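Probable disease resistance protein At5g66900 (PDB 7L7W) probably serves in plant disease resistance as a helper immune receptor, whose N-terminal RPW8-type four-helix bundle, the part present here, is linked to calcium-permeable membrane pores. Local coordinates at residues A[61-75]-A[113-127]. The protein carries 2 engineered substitutions. Numbering follows the deposited sequence.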
# COMPACT_ATOMS: atom_id res chain seq x y z
N MET A 61 16.23 7.08 -40.01
CA MET A 61 15.76 6.56 -41.29
C MET A 61 14.43 7.15 -41.71
O MET A 61 13.62 6.45 -42.33
CB MET A 61 15.64 5.05 -41.23
CG MET A 61 16.91 4.32 -40.88
SD MET A 61 16.57 2.56 -40.72
CE MET A 61 15.65 2.23 -42.22
N GLN A 62 14.18 8.43 -41.43
CA GLN A 62 12.86 8.99 -41.68
C GLN A 62 12.51 9.03 -43.17
O GLN A 62 11.33 9.06 -43.51
CB GLN A 62 12.76 10.39 -41.07
CG GLN A 62 11.34 10.82 -40.71
CD GLN A 62 11.31 12.08 -39.85
OE1 GLN A 62 12.24 12.35 -39.07
NE2 GLN A 62 10.24 12.86 -39.99
N LYS A 63 13.52 9.02 -44.04
CA LYS A 63 13.27 8.99 -45.48
C LYS A 63 12.89 7.59 -45.96
O LYS A 63 11.85 7.39 -46.60
CB LYS A 63 14.49 9.51 -46.24
CG LYS A 63 14.28 9.58 -47.76
CD LYS A 63 14.47 10.99 -48.31
CE LYS A 63 14.45 11.00 -49.83
NZ LYS A 63 15.64 10.31 -50.40
N GLU A 64 13.74 6.60 -45.66
CA GLU A 64 13.54 5.22 -46.12
C GLU A 64 12.28 4.58 -45.55
O GLU A 64 11.75 3.65 -46.17
CB GLU A 64 14.75 4.37 -45.75
CG GLU A 64 16.04 4.83 -46.39
CD GLU A 64 16.77 5.87 -45.54
OE1 GLU A 64 16.12 6.85 -45.11
OE2 GLU A 64 18.00 5.70 -45.31
N LEU A 65 11.82 5.02 -44.39
CA LEU A 65 10.59 4.50 -43.80
C LEU A 65 9.51 5.57 -43.87
O LEU A 65 9.80 6.77 -43.93
CB LEU A 65 10.80 4.09 -42.34
CG LEU A 65 11.98 3.19 -41.98
CD1 LEU A 65 12.40 3.42 -40.54
CD2 LEU A 65 11.63 1.73 -42.19
N ASP A 66 8.27 5.12 -43.88
CA ASP A 66 7.15 5.99 -43.55
C ASP A 66 6.57 5.51 -42.23
O ASP A 66 6.31 4.31 -42.04
CB ASP A 66 6.08 6.01 -44.64
CG ASP A 66 5.11 4.85 -44.51
OD1 ASP A 66 3.89 5.08 -44.29
OD2 ASP A 66 5.57 3.70 -44.63
N PHE A 67 6.38 6.43 -41.31
CA PHE A 67 5.94 6.01 -40.00
C PHE A 67 4.46 5.58 -39.96
O PHE A 67 3.93 5.30 -38.87
CB PHE A 67 6.23 7.14 -39.00
CG PHE A 67 7.69 7.52 -38.93
CD1 PHE A 67 8.67 6.60 -39.27
CD2 PHE A 67 8.08 8.77 -38.50
CE1 PHE A 67 10.02 6.94 -39.20
CE2 PHE A 67 9.42 9.10 -38.42
CZ PHE A 67 10.39 8.18 -38.78
N GLY A 68 3.76 5.46 -41.09
CA GLY A 68 2.37 5.08 -41.06
C GLY A 68 2.13 3.59 -40.98
O GLY A 68 1.04 3.17 -40.57
N VAL A 69 3.11 2.77 -41.36
CA VAL A 69 2.87 1.33 -41.38
C VAL A 69 2.51 0.81 -39.99
O VAL A 69 2.78 1.45 -38.97
CB VAL A 69 4.09 0.59 -41.95
CG1 VAL A 69 4.45 1.19 -43.28
CG2 VAL A 69 5.28 0.69 -40.98
N LYS A 70 1.89 -0.37 -39.96
CA LYS A 70 1.26 -0.87 -38.74
C LYS A 70 2.28 -1.11 -37.63
O LYS A 70 1.97 -0.92 -36.44
CB LYS A 70 0.46 -2.14 -39.03
CG LYS A 70 1.24 -3.45 -38.96
CD LYS A 70 0.34 -4.61 -38.49
CE LYS A 70 1.06 -5.97 -38.56
NZ LYS A 70 2.41 -5.99 -37.90
N GLU A 71 3.51 -1.49 -37.98
CA GLU A 71 4.53 -1.69 -36.96
C GLU A 71 4.89 -0.37 -36.29
O GLU A 71 4.94 -0.29 -35.06
CB GLU A 71 5.76 -2.36 -37.57
CG GLU A 71 5.46 -3.72 -38.21
CD GLU A 71 5.21 -3.64 -39.73
OE1 GLU A 71 4.76 -2.58 -40.22
OE2 GLU A 71 5.48 -4.65 -40.43
N LEU A 72 5.09 0.70 -37.07
CA LEU A 72 5.48 1.97 -36.46
C LEU A 72 4.30 2.68 -35.79
O LEU A 72 4.49 3.41 -34.80
CB LEU A 72 6.14 2.85 -37.52
CG LEU A 72 7.40 2.16 -38.07
CD1 LEU A 72 8.27 3.07 -38.93
CD2 LEU A 72 8.23 1.58 -36.91
N LYS A 73 3.09 2.44 -36.27
CA LYS A 73 1.93 2.95 -35.56
C LYS A 73 1.77 2.24 -34.22
O LYS A 73 1.40 2.88 -33.22
CB LYS A 73 0.68 2.82 -36.44
CG LYS A 73 -0.42 3.83 -36.12
CD LYS A 73 -0.13 5.21 -36.73
CE LYS A 73 -0.90 6.32 -35.97
NZ LYS A 73 -0.12 6.94 -34.84
N GLU A 74 2.10 0.95 -34.15
CA GLU A 74 2.04 0.27 -32.86
C GLU A 74 3.21 0.66 -31.95
O GLU A 74 3.07 0.62 -30.73
CB GLU A 74 1.98 -1.24 -33.04
CG GLU A 74 3.34 -1.92 -33.09
CD GLU A 74 3.25 -3.44 -32.98
OE1 GLU A 74 2.12 -3.98 -33.10
OE2 GLU A 74 4.32 -4.09 -32.78
N LEU A 75 4.35 1.04 -32.52
CA LEU A 75 5.42 1.60 -31.70
C LEU A 75 4.96 2.89 -31.04
O LEU A 75 5.14 3.10 -29.83
CB LEU A 75 6.67 1.86 -32.54
CG LEU A 75 7.85 2.47 -31.77
CD1 LEU A 75 8.29 1.54 -30.65
CD2 LEU A 75 9.03 2.83 -32.69
N LYS A 113 9.23 -7.19 -27.26
CA LYS A 113 9.01 -7.90 -28.52
C LYS A 113 9.27 -6.98 -29.70
O LYS A 113 9.84 -7.41 -30.71
CB LYS A 113 7.59 -8.48 -28.60
CG LYS A 113 7.43 -9.40 -29.81
CD LYS A 113 6.02 -9.36 -30.41
CE LYS A 113 5.67 -7.96 -30.93
NZ LYS A 113 5.75 -7.85 -32.42
N PHE A 114 8.94 -5.70 -29.56
CA PHE A 114 9.20 -4.76 -30.64
C PHE A 114 10.69 -4.66 -30.94
O PHE A 114 11.07 -4.41 -32.09
CB PHE A 114 8.63 -3.40 -30.28
CG PHE A 114 8.66 -2.45 -31.41
CD1 PHE A 114 7.55 -2.31 -32.24
CD2 PHE A 114 9.81 -1.72 -31.70
CE1 PHE A 114 7.58 -1.45 -33.32
CE2 PHE A 114 9.85 -0.85 -32.79
CZ PHE A 114 8.73 -0.71 -33.60
N CYS A 115 11.54 -4.85 -29.94
CA CYS A 115 12.98 -4.77 -30.17
C CYS A 115 13.51 -5.91 -31.05
O CYS A 115 14.71 -5.94 -31.30
CB CYS A 115 13.71 -4.77 -28.83
SG CYS A 115 13.49 -3.24 -27.87
N GLN A 116 12.65 -6.83 -31.50
CA GLN A 116 13.01 -7.83 -32.50
C GLN A 116 12.54 -7.43 -33.90
O GLN A 116 12.36 -8.30 -34.77
CB GLN A 116 12.42 -9.20 -32.13
CG GLN A 116 12.49 -9.56 -30.65
CD GLN A 116 13.92 -9.64 -30.13
OE1 GLN A 116 14.81 -10.19 -30.79
NE2 GLN A 116 14.15 -9.10 -28.92
N ILE A 117 12.33 -6.15 -34.13
CA ILE A 117 11.85 -5.69 -35.43
C ILE A 117 12.99 -5.77 -36.44
O ILE A 117 14.14 -5.43 -36.13
CB ILE A 117 11.29 -4.26 -35.29
CG1 ILE A 117 10.64 -3.80 -36.60
CG2 ILE A 117 12.35 -3.29 -34.79
CD1 ILE A 117 9.15 -4.03 -36.64
N ASP A 118 12.68 -6.25 -37.64
CA ASP A 118 13.63 -6.30 -38.76
C ASP A 118 13.50 -5.01 -39.55
O ASP A 118 12.61 -4.87 -40.40
CB ASP A 118 13.35 -7.52 -39.63
CG ASP A 118 14.39 -7.69 -40.75
OD1 ASP A 118 14.30 -8.72 -41.47
OD2 ASP A 118 15.28 -6.81 -40.91
N LEU A 119 14.39 -4.05 -39.28
CA LEU A 119 14.29 -2.75 -39.94
C LEU A 119 14.50 -2.87 -41.45
O LEU A 119 13.87 -2.14 -42.23
CB LEU A 119 15.28 -1.77 -39.34
CG LEU A 119 14.83 -1.01 -38.11
CD1 LEU A 119 15.85 0.05 -37.75
CD2 LEU A 119 13.47 -0.38 -38.35
N GLN A 120 15.40 -3.77 -41.87
CA GLN A 120 15.67 -3.90 -43.30
C GLN A 120 14.43 -4.35 -44.04
O GLN A 120 14.12 -3.82 -45.12
CB GLN A 120 16.83 -4.87 -43.54
CG GLN A 120 17.62 -4.57 -44.82
CD GLN A 120 18.05 -5.82 -45.58
OE1 GLN A 120 17.92 -6.94 -45.08
NE2 GLN A 120 18.57 -5.64 -46.80
N LEU A 121 13.68 -5.30 -43.47
CA LEU A 121 12.43 -5.72 -44.10
C LEU A 121 11.40 -4.60 -44.07
O LEU A 121 10.57 -4.50 -44.98
CB LEU A 121 11.88 -6.96 -43.41
CG LEU A 121 12.10 -8.24 -44.21
CD1 LEU A 121 11.21 -8.27 -45.48
CD2 LEU A 121 13.58 -8.39 -44.56
N LEU A 122 11.45 -3.75 -43.05
CA LEU A 122 10.54 -2.62 -42.96
C LEU A 122 10.75 -1.65 -44.12
O LEU A 122 9.82 -1.37 -44.90
CB LEU A 122 10.74 -1.90 -41.63
CG LEU A 122 9.49 -1.32 -40.98
CD1 LEU A 122 8.51 -2.45 -40.68
CD2 LEU A 122 9.89 -0.56 -39.73
N GLN A 123 11.98 -1.15 -44.27
CA GLN A 123 12.25 -0.22 -45.36
C GLN A 123 12.14 -0.92 -46.71
O GLN A 123 11.76 -0.28 -47.70
CB GLN A 123 13.60 0.46 -45.17
CG GLN A 123 14.81 -0.20 -45.80
CD GLN A 123 15.95 0.79 -45.97
OE1 GLN A 123 15.89 1.67 -46.82
NE2 GLN A 123 16.98 0.67 -45.14
N HIS A 124 12.41 -2.23 -46.78
CA HIS A 124 12.17 -2.96 -48.02
C HIS A 124 10.71 -2.89 -48.41
O HIS A 124 10.37 -2.47 -49.53
CB HIS A 124 12.61 -4.42 -47.87
CG HIS A 124 12.12 -5.30 -48.99
ND1 HIS A 124 12.62 -5.23 -50.27
CD2 HIS A 124 11.16 -6.25 -49.01
CE1 HIS A 124 12.00 -6.11 -51.03
NE2 HIS A 124 11.11 -6.75 -50.29
N ARG A 125 9.81 -3.28 -47.50
CA ARG A 125 8.38 -3.24 -47.81
C ARG A 125 7.93 -1.82 -48.09
O ARG A 125 6.89 -1.63 -48.73
CB ARG A 125 7.56 -3.85 -46.67
CG ARG A 125 7.75 -5.36 -46.52
CD ARG A 125 6.71 -6.02 -45.60
NE ARG A 125 6.77 -5.53 -44.23
CZ ARG A 125 7.52 -6.06 -43.26
NH1 ARG A 125 8.30 -7.11 -43.52
NH2 ARG A 125 7.51 -5.54 -42.03
N ASN A 126 8.70 -0.81 -47.66
CA ASN A 126 8.35 0.56 -48.01
C ASN A 126 8.89 1.03 -49.38
O ASN A 126 8.29 1.92 -49.99
CB ASN A 126 8.84 1.53 -46.94
CG ASN A 126 8.25 2.91 -47.11
OD1 ASN A 126 7.03 3.05 -47.24
ND2 ASN A 126 9.10 3.94 -47.13
N GLN A 127 10.00 0.47 -49.87
CA GLN A 127 10.56 0.95 -51.14
C GLN A 127 9.86 0.34 -52.35
O GLN A 127 9.86 0.95 -53.43
CB GLN A 127 12.06 0.66 -51.22
CG GLN A 127 12.94 1.55 -50.36
CD GLN A 127 14.25 0.87 -49.99
OE1 GLN A 127 14.42 -0.34 -50.19
NE2 GLN A 127 15.19 1.65 -49.43
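Leu75 lies over one face of the Phe114 ring, its CD1 3.6 Å from the ring centroid in a CH-pi contact. Phe114 reaches it from the end of helix 97-114, its CG turned opposite the backbone N (chi1 -171°), and also packs on Leu54 of helix 38-60. Leu72 CD2 bridges to the next apolar group, 3.9 Å from Leu122 CD2, while Leu65 CD2 packs 3.8 Å from Leu122 CB on helix 119-127. Met61 ends this row, its SD against Leu119 CD1.

Farther out, Glu71 runs alongside Leu122, the two side chains heading opposite ways; bent at its second torsion, Glu71 sets OE2 2.7 Å from Arg125 NH2. The carboxylate and guanidinium planes are 20° apart, yet the hydrogen bond within this salt bridge is bent and weak. Asn126 ND2 donates to Glu64 O at 2.8 Å; the bond is fairly straight (159°), but the donor sits above the carbonyl plane.

A largely apolar seam thus joins the end of helix 97-114 and helix 119-127 to residues 61-75. Cohesion comes mainly from that packing; at the polar edge, the amide-to-carbonyl hydrogen bond is well angled, whereas the salt bridge probably contributes mostly through charge.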